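Local atomic coordinates of putative sporulation-specific glycosylase ydhD (Bacillus subtilis subsp. subtilis str. 168, PDB entry 3CZ8), a protein that probably hydrolyses glycosidic bonds of a polysaccharide during sporulation, here represented by its glycosyl hydrolase family 18 catalytic domain. Residues G79-E84 against D118-S123; I43-D48 against T83-Q88; L16-L21 against Q293-Y298; P213-I218 against R299-G304; G9-Y14 against W306-A311. The protein carries 1 engineered substitution. One frame throughout, in Å; residues are numbered along the deposited sequence.

Overall arrangement
All five contacts lie within the family 18 domain, a barrel of the TIM class. Contact 4 is the buried one: it joins strands 217-220 and 302-310 through apolar side chains and a glutamine. Contact 5 is partly buried and pairs strand 302-310 with strand 9-17. It combines a regular backbone ladder with aromatic packing. Contact 3 adds a salt bridge on the far end of strand 9-17, and its centre is about 8 Å from that of contact 4. Contact 1, at the surface, holds the predicted proton donor Glu120 and stacks a phenylalanine ring on it. It shares Thr83 and Glu84 with contact 2, where packing against helix 83-90 is mostly apolar. Contacts 3 and 5 both touch the second subunit.

Contact 1: residues G79-E84 against D118-S123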
# COMPACT_ATOMS: atom_id res chain seq x y z
N GLY A 79 14.29 -1.49 15.07
CA GLY A 79 14.19 -2.93 14.82
C GLY A 79 12.83 -3.53 15.13
O GLY A 79 12.71 -4.75 15.30
N GLY A 80 11.80 -2.68 15.21
CA GLY A 80 10.43 -3.14 15.44
C GLY A 80 9.85 -2.80 16.81
O GLY A 80 10.23 -1.82 17.44
N PHE A 81 8.90 -3.62 17.25
CA PHE A 81 8.22 -3.40 18.52
C PHE A 81 9.13 -3.78 19.68
O PHE A 81 9.70 -4.88 19.70
CB PHE A 81 6.90 -4.18 18.58
CG PHE A 81 5.84 -3.62 17.68
CD1 PHE A 81 5.02 -2.58 18.12
CD2 PHE A 81 5.64 -4.13 16.40
CE1 PHE A 81 4.03 -2.05 17.29
CE2 PHE A 81 4.66 -3.61 15.57
CZ PHE A 81 3.85 -2.56 16.01
N SER A 82 9.29 -2.85 20.61
CA SER A 82 10.20 -3.04 21.73
C SER A 82 9.46 -3.56 22.96
O SER A 82 8.67 -2.84 23.58
CB SER A 82 10.92 -1.74 22.07
OG SER A 82 11.73 -1.92 23.22
N THR A 83 9.73 -4.83 23.27
CA THR A 83 9.20 -5.53 24.45
C THR A 83 9.66 -4.85 25.75
O THR A 83 8.97 -4.89 26.77
CB THR A 83 9.71 -7.00 24.44
OG1 THR A 83 9.51 -7.57 23.13
CG2 THR A 83 9.00 -7.86 25.48
N GLU A 84 10.84 -4.24 25.70
CA GLU A 84 11.46 -3.61 26.87
C GLU A 84 11.01 -2.18 27.15
O GLU A 84 10.81 -1.82 28.31
CB GLU A 84 13.00 -3.67 26.76
CG GLU A 84 13.60 -5.05 27.02
CD GLU A 84 13.64 -5.96 25.79
OE1 GLU A 84 13.94 -7.16 25.96
OE2 GLU A 84 13.37 -5.48 24.66
N ASP A 118 -1.49 0.89 20.10
CA ASP A 118 -0.96 -0.25 19.38
C ASP A 118 0.34 -0.66 20.07
O ASP A 118 1.44 -0.45 19.55
CB ASP A 118 -0.76 0.09 17.90
CG ASP A 118 -0.24 -1.09 17.07
OD1 ASP A 118 -0.45 -2.26 17.47
OD2 ASP A 118 0.38 -0.85 16.01
N PHE A 119 0.21 -1.22 21.27
CA PHE A 119 1.36 -1.75 21.98
C PHE A 119 1.45 -3.23 21.69
O PHE A 119 0.54 -4.00 22.03
CB PHE A 119 1.30 -1.49 23.50
CG PHE A 119 1.44 -0.03 23.89
CD1 PHE A 119 1.79 0.95 22.96
CD2 PHE A 119 1.25 0.35 25.22
CE1 PHE A 119 1.92 2.28 23.34
CE2 PHE A 119 1.39 1.68 25.61
CZ PHE A 119 1.73 2.65 24.67
N GLU A 120 2.54 -3.63 21.06
CA GLU A 120 2.75 -5.03 20.75
C GLU A 120 3.92 -5.60 21.53
O GLU A 120 4.78 -4.84 22.02
CB GLU A 120 2.93 -5.24 19.25
CG GLU A 120 1.64 -5.01 18.47
CD GLU A 120 1.81 -5.20 16.98
OE1 GLU A 120 2.57 -6.10 16.57
OE2 GLU A 120 1.17 -4.44 16.23
N GLN A 121 3.92 -6.93 21.66
CA GLN A 121 4.87 -7.68 22.48
C GLN A 121 4.86 -7.21 23.94
O GLN A 121 5.91 -7.05 24.56
CB GLN A 121 6.29 -7.64 21.88
CG GLN A 121 6.42 -8.30 20.50
CD GLN A 121 7.72 -7.91 19.79
OE1 GLN A 121 8.79 -7.88 20.39
NE2 GLN A 121 7.61 -7.61 18.50
N VAL A 122 3.66 -6.95 24.46
CA VAL A 122 3.48 -6.65 25.87
C VAL A 122 3.74 -7.95 26.61
O VAL A 122 3.09 -8.96 26.33
CB VAL A 122 2.06 -6.07 26.19
CG1 VAL A 122 1.77 -6.09 27.70
CG2 VAL A 122 1.92 -4.65 25.65
N SER A 123 4.72 -7.94 27.52
CA SER A 123 5.06 -9.13 28.30
C SER A 123 3.91 -9.57 29.20
O SER A 123 3.09 -8.76 29.63
CB SER A 123 6.37 -8.93 29.08
OG SER A 123 6.20 -7.99 30.13
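Phe81 lays its ring across the side chain of Glu120. The ring and carboxylate planes are stacked, only 22° apart. Glu120 CD sits 3.4 Å above the ring plane, displaced from the centre toward the rim. Its two oxygens reach different ring atoms: Glu120 OE1 is 3.4 Å from Phe81 CE2, and Glu120 OE2 is 3.3 Å from Phe81 CZ. Nearer the backbone, Glu120 CB makes a CH-pi contact, 3.8 Å from the Phe81 ring centroid and 19° off the ring normal. Glu120 CD is anti to CA (chi2 180°), and the extended chain follows the ring surface from CB to the carboxylate.

Asp118, Phe119 and Glu120 form the D-x-E end of the family 18 signature, at the C-terminal end of strand 114-118. Glu120 is the predicted proton donor. Its OE2 hydrogen-bonds a glycerol, probably from the crystallisation liquor, and Asp118 OD2 bonds the same glycerol oxygen weakly. Asp118 OD2 also comes within 3.9 Å of Phe81 CZ.

At the other end, Thr83 packs beside Gln121. Thr83 has two conformers, so the details of this packing are less certain. Asn75 ND2 hydrogen-bonds both Ser82 O and Glu120 O and so bridges the two segments.

Contact 2: residues I43-D48 against T83-Q88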
# COMPACT_ATOMS: atom_id res chain seq x y z
N ILE A 43 6.89 5.73 21.70
CA ILE A 43 7.14 6.13 23.08
C ILE A 43 8.60 5.92 23.51
O ILE A 43 9.31 5.09 22.95
CB ILE A 43 6.17 5.41 24.07
CG1 ILE A 43 6.46 3.91 24.15
CG2 ILE A 43 4.72 5.65 23.65
CD1 ILE A 43 5.75 3.19 25.29
N ALA A 44 9.02 6.71 24.49
CA ALA A 44 10.32 6.57 25.12
C ALA A 44 10.13 5.85 26.46
O ALA A 44 9.01 5.82 26.98
CB ALA A 44 10.96 7.96 25.32
N PRO A 45 11.21 5.23 27.02
CA PRO A 45 11.11 4.53 28.32
C PRO A 45 10.61 5.37 29.50
O PRO A 45 10.08 4.82 30.47
CB PRO A 45 12.56 4.09 28.57
CG PRO A 45 13.15 3.97 27.23
CD PRO A 45 12.56 5.09 26.44
N ASN A 46 10.77 6.70 29.43
CA ASN A 46 10.28 7.59 30.48
C ASN A 46 8.84 8.04 30.25
O ASN A 46 8.28 8.80 31.05
CB ASN A 46 11.23 8.78 30.66
CG ASN A 46 11.23 9.74 29.47
OD1 ASN A 46 10.82 9.40 28.37
ND2 ASN A 46 11.72 10.95 29.71
N GLY A 47 8.24 7.57 29.16
CA GLY A 47 6.84 7.84 28.86
C GLY A 47 6.63 9.01 27.92
O GLY A 47 5.49 9.35 27.62
N ASP A 48 7.71 9.63 27.47
CA ASP A 48 7.61 10.73 26.50
C ASP A 48 7.20 10.21 25.12
O ASP A 48 7.41 9.05 24.80
CB ASP A 48 8.93 11.50 26.40
CG ASP A 48 9.10 12.51 27.52
OD1 ASP A 48 10.18 12.51 28.15
OD2 ASP A 48 8.18 13.31 27.77
N THR A 83 9.73 -4.83 23.27
CA THR A 83 9.20 -5.53 24.45
C THR A 83 9.66 -4.85 25.75
O THR A 83 8.97 -4.89 26.77
CB THR A 83 9.71 -7.00 24.44
OG1 THR A 83 9.51 -7.57 23.13
CG2 THR A 83 9.00 -7.86 25.48
N GLU A 84 10.84 -4.24 25.70
CA GLU A 84 11.46 -3.61 26.87
C GLU A 84 11.01 -2.18 27.15
O GLU A 84 10.81 -1.82 28.31
CB GLU A 84 13.00 -3.67 26.76
CG GLU A 84 13.60 -5.05 27.02
CD GLU A 84 13.64 -5.96 25.79
OE1 GLU A 84 13.94 -7.16 25.96
OE2 GLU A 84 13.37 -5.48 24.66
N ILE A 85 10.87 -1.36 26.10
CA ILE A 85 10.46 0.04 26.24
C ILE A 85 9.08 0.19 26.90
O ILE A 85 8.91 1.00 27.82
CB ILE A 85 10.53 0.82 24.89
CG1 ILE A 85 11.99 1.14 24.54
CG2 ILE A 85 9.70 2.11 24.93
CD1 ILE A 85 12.17 2.14 23.41
N VAL A 86 8.12 -0.63 26.46
CA VAL A 86 6.79 -0.66 27.06
C VAL A 86 6.81 -1.20 28.50
O VAL A 86 6.06 -0.72 29.35
CB VAL A 86 5.74 -1.40 26.14
CG1 VAL A 86 6.03 -2.89 26.01
CG2 VAL A 86 4.31 -1.17 26.63
N HIS A 87 7.71 -2.15 28.78
CA HIS A 87 7.91 -2.70 30.13
C HIS A 87 8.40 -1.65 31.12
O HIS A 87 7.94 -1.59 32.26
CB HIS A 87 8.87 -3.89 30.08
CG HIS A 87 9.08 -4.57 31.41
ND1 HIS A 87 8.30 -5.63 31.83
CD2 HIS A 87 9.98 -4.35 32.39
CE1 HIS A 87 8.71 -6.02 33.02
NE2 HIS A 87 9.72 -5.26 33.39
N GLN A 88 9.34 -0.81 30.68
CA GLN A 88 9.90 0.27 31.50
C GLN A 88 8.86 1.34 31.82
O GLN A 88 8.92 1.98 32.87
CB GLN A 88 11.11 0.90 30.81
CG GLN A 88 12.38 0.06 30.84
CD GLN A 88 13.51 0.67 30.03
OE1 GLN A 88 13.41 0.82 28.81
NE2 GLN A 88 14.60 1.02 30.71
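Ile85 points from helix 83-90 at the loop 43-48. Its CG2 methyl lies 3.8 Å from Ile43 CG1 and is also 3.6 Å from Ile43 O. CG2 is anti to the Ile85 backbone N, while the CG1 branch turns to Pro45, with Ile85 CG1 4.1 Å from Pro45 CG. One helical turn on, Gln88 runs beside Pro45, pointing the same way, and Gln88 OE1 is 3.4 Å from Pro45 CB. An alanine in place of Ile85 would probably open a gap between the helix and the loop, where Ile43 and Pro45 would lose their apolar partner.

The loop is shaped by a type I turn from Ala44 to Gly47. An Asx turn overlaps its end: Asp48 N donates to Asn46 OD1 at 3.2 Å.

Around this, Asn98 and Asn102 of helix 93-110 hydrogen-bond the carbonyls of Asn46 and Gly47. Ile43 also packs on Leu99 of that helix, on Ile73 of strand 68-77 and on Phe119 in the loop after strand 114-118.

Contact 3: residues L16-L21 against Q293-Y298; sequences LRNPDL and QIVREY
The guanidinium of Arg296 has Pro19 CG over one face, 4.0 Å above its plane and offset toward the rim. At its edge, and in its plane, lies Asp20 OD1. The acid sits on an Asx turn that follows strand 9-17: Asp20 N donates to Asn18 OD1 at 3.2 Å. This turn packs against the last turns of helix 285-297, next to the start of strand 302-310 in the barrel.

The carboxylate of Asp20 is steeply turned against the guanidinium, with the planes 70° apart. The pair forms a two-bond salt bridge. Arg296 NE donates to Asp20 OD1 at 3.1 Å, nearly straight at 173°, and meets that oxygen from above the carboxylate plane. Arg296 NH2 to Asp20 OD2, at 2.8 Å, is a more bent and weak bond. The arginine chain bends at chi3 (83°), which places NE toward the acid.

The amide of Asn18 also faces the helix. Its ND2 hydrogen-bonds Leu300 O, just past the helix end, and lies 4.2 Å from Val295 CG1. Pro19 and Arg296 also pack on Gln254 of the second subunit, so the salt bridge lies beside the dimer interface. Asn18 OD1 also touches the aliphatic part of the arginine, 3.3 Å from Arg296 CG.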
# COMPACT_ATOMS: atom_id res chain seq x y z
N LEU A 16 -14.88 -0.06 8.89
CA LEU A 16 -15.97 -0.31 7.95
C LEU A 16 -17.15 -0.89 8.72
O LEU A 16 -17.19 -2.11 8.95
CB LEU A 16 -15.54 -1.31 6.87
CG LEU A 16 -14.44 -0.86 5.91
CD1 LEU A 16 -13.48 -1.99 5.62
CD2 LEU A 16 -15.04 -0.31 4.62
N ARG A 17 -18.08 -0.03 9.12
CA ARG A 17 -19.17 -0.42 10.01
C ARG A 17 -20.05 -1.55 9.45
O ARG A 17 -20.31 -1.61 8.25
CB ARG A 17 -20.03 0.79 10.39
CG ARG A 17 -21.12 0.47 11.41
CD ARG A 17 -22.03 1.62 11.71
NE ARG A 17 -21.72 2.18 13.02
CZ ARG A 17 -22.54 2.93 13.74
NH1 ARG A 17 -23.75 3.24 13.28
NH2 ARG A 17 -22.15 3.38 14.93
N ASN A 18 -20.45 -2.46 10.34
CA ASN A 18 -21.56 -3.39 10.13
C ASN A 18 -22.77 -2.61 9.60
O ASN A 18 -23.31 -1.75 10.30
CB ASN A 18 -21.90 -4.06 11.47
CG ASN A 18 -22.93 -5.18 11.36
OD1 ASN A 18 -23.63 -5.33 10.36
ND2 ASN A 18 -23.02 -5.98 12.41
N PRO A 19 -23.18 -2.89 8.34
CA PRO A 19 -24.26 -2.15 7.66
C PRO A 19 -25.64 -2.30 8.32
O PRO A 19 -26.50 -1.44 8.14
CB PRO A 19 -24.28 -2.76 6.25
CG PRO A 19 -23.67 -4.11 6.41
CD PRO A 19 -22.63 -3.95 7.47
N ASP A 20 -25.81 -3.37 9.09
CA ASP A 20 -27.03 -3.63 9.85
C ASP A 20 -27.27 -2.66 11.02
O ASP A 20 -28.37 -2.63 11.58
CB ASP A 20 -27.03 -5.07 10.37
CG ASP A 20 -26.99 -6.10 9.24
OD1 ASP A 20 -26.85 -7.30 9.54
OD2 ASP A 20 -27.10 -5.70 8.07
N LEU A 21 -26.26 -1.87 11.37
CA LEU A 21 -26.31 -1.00 12.54
C LEU A 21 -26.65 0.46 12.25
O LEU A 21 -26.99 1.21 13.18
CB LEU A 21 -25.00 -1.09 13.35
CG LEU A 21 -24.56 -2.43 13.94
CD1 LEU A 21 -23.31 -2.23 14.79
CD2 LEU A 21 -25.65 -3.12 14.75
N GLN A 293 -19.61 -11.21 6.90
CA GLN A 293 -20.72 -12.10 7.22
C GLN A 293 -20.69 -12.58 8.68
O GLN A 293 -21.73 -12.57 9.33
CB GLN A 293 -20.74 -13.30 6.27
CG GLN A 293 -21.44 -13.03 4.95
CD GLN A 293 -21.34 -14.21 3.99
OE1 GLN A 293 -21.50 -15.37 4.39
NE2 GLN A 293 -21.06 -13.92 2.72
N ILE A 294 -19.52 -12.97 9.17
CA ILE A 294 -19.38 -13.42 10.57
C ILE A 294 -19.43 -12.25 11.57
O ILE A 294 -19.77 -12.44 12.74
CB ILE A 294 -18.13 -14.32 10.79
CG1 ILE A 294 -18.35 -15.24 12.00
CG2 ILE A 294 -16.84 -13.51 10.90
CD1 ILE A 294 -17.38 -16.39 12.10
N VAL A 295 -19.12 -11.05 11.08
CA VAL A 295 -19.28 -9.83 11.86
C VAL A 295 -20.78 -9.55 12.03
O VAL A 295 -21.23 -9.22 13.14
CB VAL A 295 -18.51 -8.64 11.21
CG1 VAL A 295 -19.10 -7.28 11.61
CG2 VAL A 295 -17.03 -8.72 11.59
N ARG A 296 -21.54 -9.75 10.95
CA ARG A 296 -22.98 -9.55 10.96
C ARG A 296 -23.71 -10.64 11.74
O ARG A 296 -24.68 -10.34 12.45
CB ARG A 296 -23.52 -9.47 9.53
CG ARG A 296 -23.18 -8.18 8.81
CD ARG A 296 -23.58 -8.23 7.35
NE ARG A 296 -24.99 -7.89 7.16
CZ ARG A 296 -25.61 -7.85 5.98
NH1 ARG A 296 -24.96 -8.14 4.87
NH2 ARG A 296 -26.90 -7.53 5.93
N GLU A 297 -23.24 -11.88 11.62
CA GLU A 297 -23.76 -13.04 12.36
C GLU A 297 -23.69 -12.84 13.88
O GLU A 297 -24.63 -13.20 14.59
CB GLU A 297 -22.99 -14.31 11.96
CG GLU A 297 -23.50 -15.61 12.59
CD GLU A 297 -22.55 -16.79 12.44
OE1 GLU A 297 -22.63 -17.72 13.27
OE2 GLU A 297 -21.72 -16.81 11.50
N TYR A 298 -22.60 -12.25 14.36
CA TYR A 298 -22.40 -12.08 15.79
C TYR A 298 -22.74 -10.68 16.30
O TYR A 298 -22.40 -10.35 17.44
CB TYR A 298 -20.96 -12.44 16.16
CG TYR A 298 -20.70 -13.92 16.24
CD1 TYR A 298 -20.20 -14.62 15.14
CD2 TYR A 298 -20.94 -14.62 17.41
CE1 TYR A 298 -19.96 -15.99 15.22
CE2 TYR A 298 -20.69 -15.98 17.50
CZ TYR A 298 -20.20 -16.66 16.40
OH TYR A 298 -19.96 -18.01 16.51

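Contact 4: residues P213-I218 against R299-G304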
# COMPACT_ATOMS: atom_id res chain seq x y z
N PRO A 213 -18.61 -6.45 25.52
CA PRO A 213 -19.81 -6.10 24.74
C PRO A 213 -19.54 -6.09 23.24
O PRO A 213 -18.52 -5.54 22.80
CB PRO A 213 -20.16 -4.70 25.24
CG PRO A 213 -19.61 -4.63 26.60
CD PRO A 213 -18.35 -5.45 26.57
N SER A 214 -20.45 -6.70 22.48
CA SER A 214 -20.27 -6.93 21.05
C SER A 214 -20.11 -5.67 20.19
O SER A 214 -19.42 -5.70 19.17
CB SER A 214 -21.40 -7.81 20.51
OG SER A 214 -21.31 -9.11 21.07
N ARG A 215 -20.70 -4.56 20.63
CA ARG A 215 -20.61 -3.31 19.89
C ARG A 215 -19.25 -2.60 20.04
O ARG A 215 -19.01 -1.57 19.40
CB ARG A 215 -21.76 -2.37 20.28
CG ARG A 215 -21.57 -1.63 21.60
CD ARG A 215 -22.41 -0.36 21.63
NE ARG A 215 -21.66 0.75 22.20
CZ ARG A 215 -21.06 1.70 21.49
NH1 ARG A 215 -20.39 2.67 22.10
NH2 ARG A 215 -21.13 1.69 20.16
N LYS A 216 -18.39 -3.13 20.90
CA LYS A 216 -17.02 -2.63 21.06
C LYS A 216 -16.01 -3.38 20.17
O LYS A 216 -14.84 -3.01 20.13
CB LYS A 216 -16.56 -2.78 22.52
CG LYS A 216 -17.34 -1.99 23.54
CD LYS A 216 -16.58 -1.97 24.86
CE LYS A 216 -17.21 -1.01 25.84
NZ LYS A 216 -16.30 -0.73 26.98
N ILE A 217 -16.47 -4.41 19.47
CA ILE A 217 -15.59 -5.34 18.77
C ILE A 217 -15.47 -5.05 17.28
O ILE A 217 -16.46 -5.07 16.55
CB ILE A 217 -16.03 -6.82 18.98
CG1 ILE A 217 -16.11 -7.16 20.48
CG2 ILE A 217 -15.08 -7.78 18.27
CD1 ILE A 217 -16.77 -8.51 20.79
N ILE A 218 -14.24 -4.78 16.83
CA ILE A 218 -13.94 -4.59 15.42
C ILE A 218 -12.98 -5.70 15.00
O ILE A 218 -11.93 -5.87 15.62
CB ILE A 218 -13.35 -3.17 15.15
CG1 ILE A 218 -14.41 -2.08 15.35
CG2 ILE A 218 -12.79 -3.06 13.74
CD1 ILE A 218 -14.45 -1.46 16.73
N ARG A 299 -23.40 -9.90 15.44
CA ARG A 299 -23.81 -8.52 15.75
C ARG A 299 -22.65 -7.64 16.24
O ARG A 299 -22.82 -6.82 17.15
CB ARG A 299 -24.99 -8.50 16.74
CG ARG A 299 -26.36 -8.60 16.09
CD ARG A 299 -27.46 -8.56 17.15
NE ARG A 299 -28.52 -7.62 16.79
CZ ARG A 299 -28.53 -6.34 17.14
NH1 ARG A 299 -29.54 -5.56 16.76
NH2 ARG A 299 -27.54 -5.82 17.86
N LEU A 300 -21.48 -7.82 15.63
CA LEU A 300 -20.28 -7.06 15.99
C LEU A 300 -20.32 -5.66 15.38
O LEU A 300 -21.13 -5.39 14.50
CB LEU A 300 -19.04 -7.82 15.53
CG LEU A 300 -18.32 -8.76 16.51
CD1 LEU A 300 -19.18 -9.34 17.64
CD2 LEU A 300 -17.60 -9.86 15.74
N GLN A 301 -19.44 -4.77 15.86
CA GLN A 301 -19.44 -3.37 15.44
C GLN A 301 -19.03 -3.13 13.99
O GLN A 301 -19.71 -2.39 13.27
CB GLN A 301 -18.56 -2.52 16.37
CG GLN A 301 -18.40 -1.04 15.99
CD GLN A 301 -19.69 -0.22 16.13
OE1 GLN A 301 -19.90 0.73 15.38
NE2 GLN A 301 -20.53 -0.57 17.10
N ALA A 302 -17.92 -3.74 13.58
CA ALA A 302 -17.30 -3.41 12.30
C ALA A 302 -16.24 -4.40 11.83
O ALA A 302 -15.75 -5.23 12.61
CB ALA A 302 -16.68 -2.02 12.36
N ILE A 303 -15.92 -4.29 10.55
CA ILE A 303 -14.70 -4.83 9.95
C ILE A 303 -13.70 -3.66 9.96
O ILE A 303 -14.08 -2.51 9.73
CB ILE A 303 -15.00 -5.37 8.52
CG1 ILE A 303 -15.61 -6.79 8.58
CG2 ILE A 303 -13.79 -5.31 7.59
CD1 ILE A 303 -14.61 -7.92 8.78
N GLY A 304 -12.44 -3.95 10.28
CA GLY A 304 -11.37 -2.95 10.16
C GLY A 304 -10.37 -3.34 9.08
O GLY A 304 -10.07 -4.52 8.90
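Gln301 reaches over the short 3-10 turn at 214-216. Its CB lies between two carbonyls, with Gln301 CB 3.2 Å from Arg215 O and 3.3 Å from Ile217 O. CG, anti to the backbone N (chi1 176°), lies alongside Ile218, with Gln301 CG 4.0 Å from Ile218 CD1. A bend at chi2 (68°) then turns CD toward Arg215 O. At the tip, Gln301 NE2 donates to Arg215 O at 2.9 Å. The N-H approaches in the carbonyl plane, on a lone pair, but the acceptor is tilted out of the amide plane. The other tip atom, OE1, accepts a weak bond from Arg17 NE. The Arg215 guanidinium runs beside the amide with its plane nearly perpendicular to it, and its NH2 hydrogen-bonds Tyr177 OH.

These segments begin two neighbouring parallel strands of the barrel, 217-220 and 302-310, which meet at a parallel bridge between Ile218 and Ala302. Ile218 CG1 packs on Ala302 CB at 3.8 Å. Helix 285-297 ends just before, in a Schellman motif with Arg299 as the C-prime residue.

Leu300 turns to the layer between sheet and helix, where it packs on Ile217 in the conformer given. Ile209 and Val295 cover the same leucine. The methyl Ile218 CG2 lies 3.6 Å from Gly304 N, and a side chain at this glycine would be tight against it.

Contact 5: residues G9-Y14 against W306-A311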
# COMPACT_ATOMS: atom_id res chain seq x y z
N GLY A 9 4.56 6.13 1.86
CA GLY A 9 3.19 5.73 2.15
C GLY A 9 2.84 5.90 3.62
O GLY A 9 3.54 5.39 4.49
N THR A 10 1.77 6.65 3.87
CA THR A 10 1.21 6.76 5.22
C THR A 10 0.22 5.62 5.46
O THR A 10 -0.78 5.50 4.75
CB THR A 10 0.51 8.12 5.44
OG1 THR A 10 1.43 9.19 5.16
CG2 THR A 10 0.00 8.26 6.87
N LEU A 11 0.52 4.78 6.44
CA LEU A 11 -0.38 3.70 6.81
C LEU A 11 -1.44 4.19 7.79
O LEU A 11 -1.14 4.91 8.74
CB LEU A 11 0.39 2.51 7.41
CG LEU A 11 -0.40 1.23 7.72
CD1 LEU A 11 -0.80 0.50 6.43
CD2 LEU A 11 0.40 0.31 8.62
N SER A 12 -2.68 3.80 7.54
CA SER A 12 -3.75 4.04 8.49
C SER A 12 -4.74 2.88 8.53
O SER A 12 -4.95 2.19 7.53
CB SER A 12 -4.45 5.37 8.20
OG SER A 12 -5.23 5.31 7.03
N PHE A 13 -5.32 2.67 9.71
CA PHE A 13 -6.33 1.64 9.95
C PHE A 13 -7.72 2.28 9.99
O PHE A 13 -7.96 3.22 10.75
CB PHE A 13 -6.02 0.92 11.26
CG PHE A 13 -6.90 -0.27 11.54
CD1 PHE A 13 -7.96 -0.16 12.44
CD2 PHE A 13 -6.65 -1.49 10.92
CE1 PHE A 13 -8.77 -1.26 12.71
CE2 PHE A 13 -7.45 -2.60 11.20
CZ PHE A 13 -8.51 -2.48 12.09
N TYR A 14 -8.64 1.77 9.18
CA TYR A 14 -9.95 2.40 9.07
C TYR A 14 -11.10 1.45 9.30
O TYR A 14 -10.99 0.25 9.05
CB TYR A 14 -10.08 3.20 7.76
CG TYR A 14 -10.46 2.40 6.54
CD1 TYR A 14 -11.75 2.47 6.02
CD2 TYR A 14 -9.53 1.60 5.88
CE1 TYR A 14 -12.11 1.75 4.90
CE2 TYR A 14 -9.89 0.87 4.74
CZ TYR A 14 -11.18 0.95 4.26
OH TYR A 14 -11.56 0.24 3.14
N TRP A 306 -7.05 -1.70 6.01
CA TRP A 306 -5.87 -0.85 5.84
C TRP A 306 -5.90 -0.02 4.56
O TRP A 306 -6.38 -0.46 3.53
CB TRP A 306 -4.60 -1.71 5.85
CG TRP A 306 -4.48 -2.58 7.06
CD1 TRP A 306 -4.92 -3.87 7.19
CD2 TRP A 306 -3.87 -2.23 8.30
NE1 TRP A 306 -4.62 -4.34 8.45
CE2 TRP A 306 -3.98 -3.36 9.15
CE3 TRP A 306 -3.23 -1.08 8.79
CZ2 TRP A 306 -3.47 -3.36 10.45
CZ3 TRP A 306 -2.74 -1.08 10.08
CH2 TRP A 306 -2.86 -2.22 10.90
N GLN A 307 -5.36 1.20 4.66
CA GLN A 307 -5.19 2.05 3.49
C GLN A 307 -3.82 2.73 3.51
O GLN A 307 -3.27 3.01 4.58
CB GLN A 307 -6.31 3.09 3.38
CG GLN A 307 -6.69 3.73 4.70
CD GLN A 307 -7.76 4.81 4.58
OE1 GLN A 307 -8.58 4.80 3.66
NE2 GLN A 307 -7.76 5.74 5.53
N LEU A 308 -3.27 2.96 2.33
CA LEU A 308 -2.00 3.66 2.17
C LEU A 308 -2.24 4.94 1.40
O LEU A 308 -2.79 4.91 0.30
CB LEU A 308 -0.97 2.80 1.43
CG LEU A 308 -0.12 1.75 2.16
CD1 LEU A 308 0.65 2.35 3.35
CD2 LEU A 308 -0.91 0.50 2.57
N THR A 309 -1.82 6.07 1.97
CA THR A 309 -2.01 7.36 1.33
C THR A 309 -0.67 8.05 1.08
O THR A 309 0.05 8.40 2.02
CB THR A 309 -2.98 8.26 2.13
OG1 THR A 309 -4.27 7.63 2.19
CG2 THR A 309 -3.14 9.63 1.48
N LEU A 310 -0.36 8.23 -0.20
CA LEU A 310 0.89 8.87 -0.65
C LEU A 310 0.75 10.39 -0.61
O LEU A 310 -0.21 10.95 -1.15
CB LEU A 310 1.25 8.39 -2.06
CG LEU A 310 2.14 7.17 -2.29
CD1 LEU A 310 1.65 5.89 -1.60
CD2 LEU A 310 2.29 6.92 -3.78
N ALA A 311 1.72 11.05 0.03
CA ALA A 311 1.68 12.50 0.20
C ALA A 311 3.00 13.16 -0.17
O ALA A 311 4.07 12.74 0.27
CB ALA A 311 1.29 12.85 1.64
O HOH W 1 -3.26 6.34 5.20
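Strands 9-14 and 306-310 form an antiparallel ladder that closes the barrel between its first and last strands. Thr10 with Thr309, and Ser12 with Gln307, are hydrogen-bonded pairs. Leu11 with Leu308, and Phe13 with Trp306, are non-hydrogen-bonded pairs.

Phe13 and Trp306 make a T-shaped pair with planes 69° apart. Phe13 CD2 points at the centre of the indole face, 3.6 Å above it. Leu11 CD2 packs at 3.7 Å on Trp306 CZ3.

On the other face of the sheet, Gln307 NE2 donates to Ser12 OG at 3.0 Å, with the acceptor in the amide plane. That amide is tilted 24° from the Tyr14 ring plane, with Gln307 OE1 over one face near the rim. Water 1 donates to Thr10 O at 2.7 Å and joins Ser12 OG. An alanine in place of Gln307 would probably leave Ser12 OG without this donor and the Tyr14 face less covered.

Tyr14 OH hydrogen-bonds Glu248 of the second subunit. On the barrel interior, Trp306 NE1 hydrogen-bonds Val221 O, and the indole lies about 7 Å from the side chain of Glu120. This position is consistent with the last-strand tryptophan that typically floors the family 18 sugar-binding pocket.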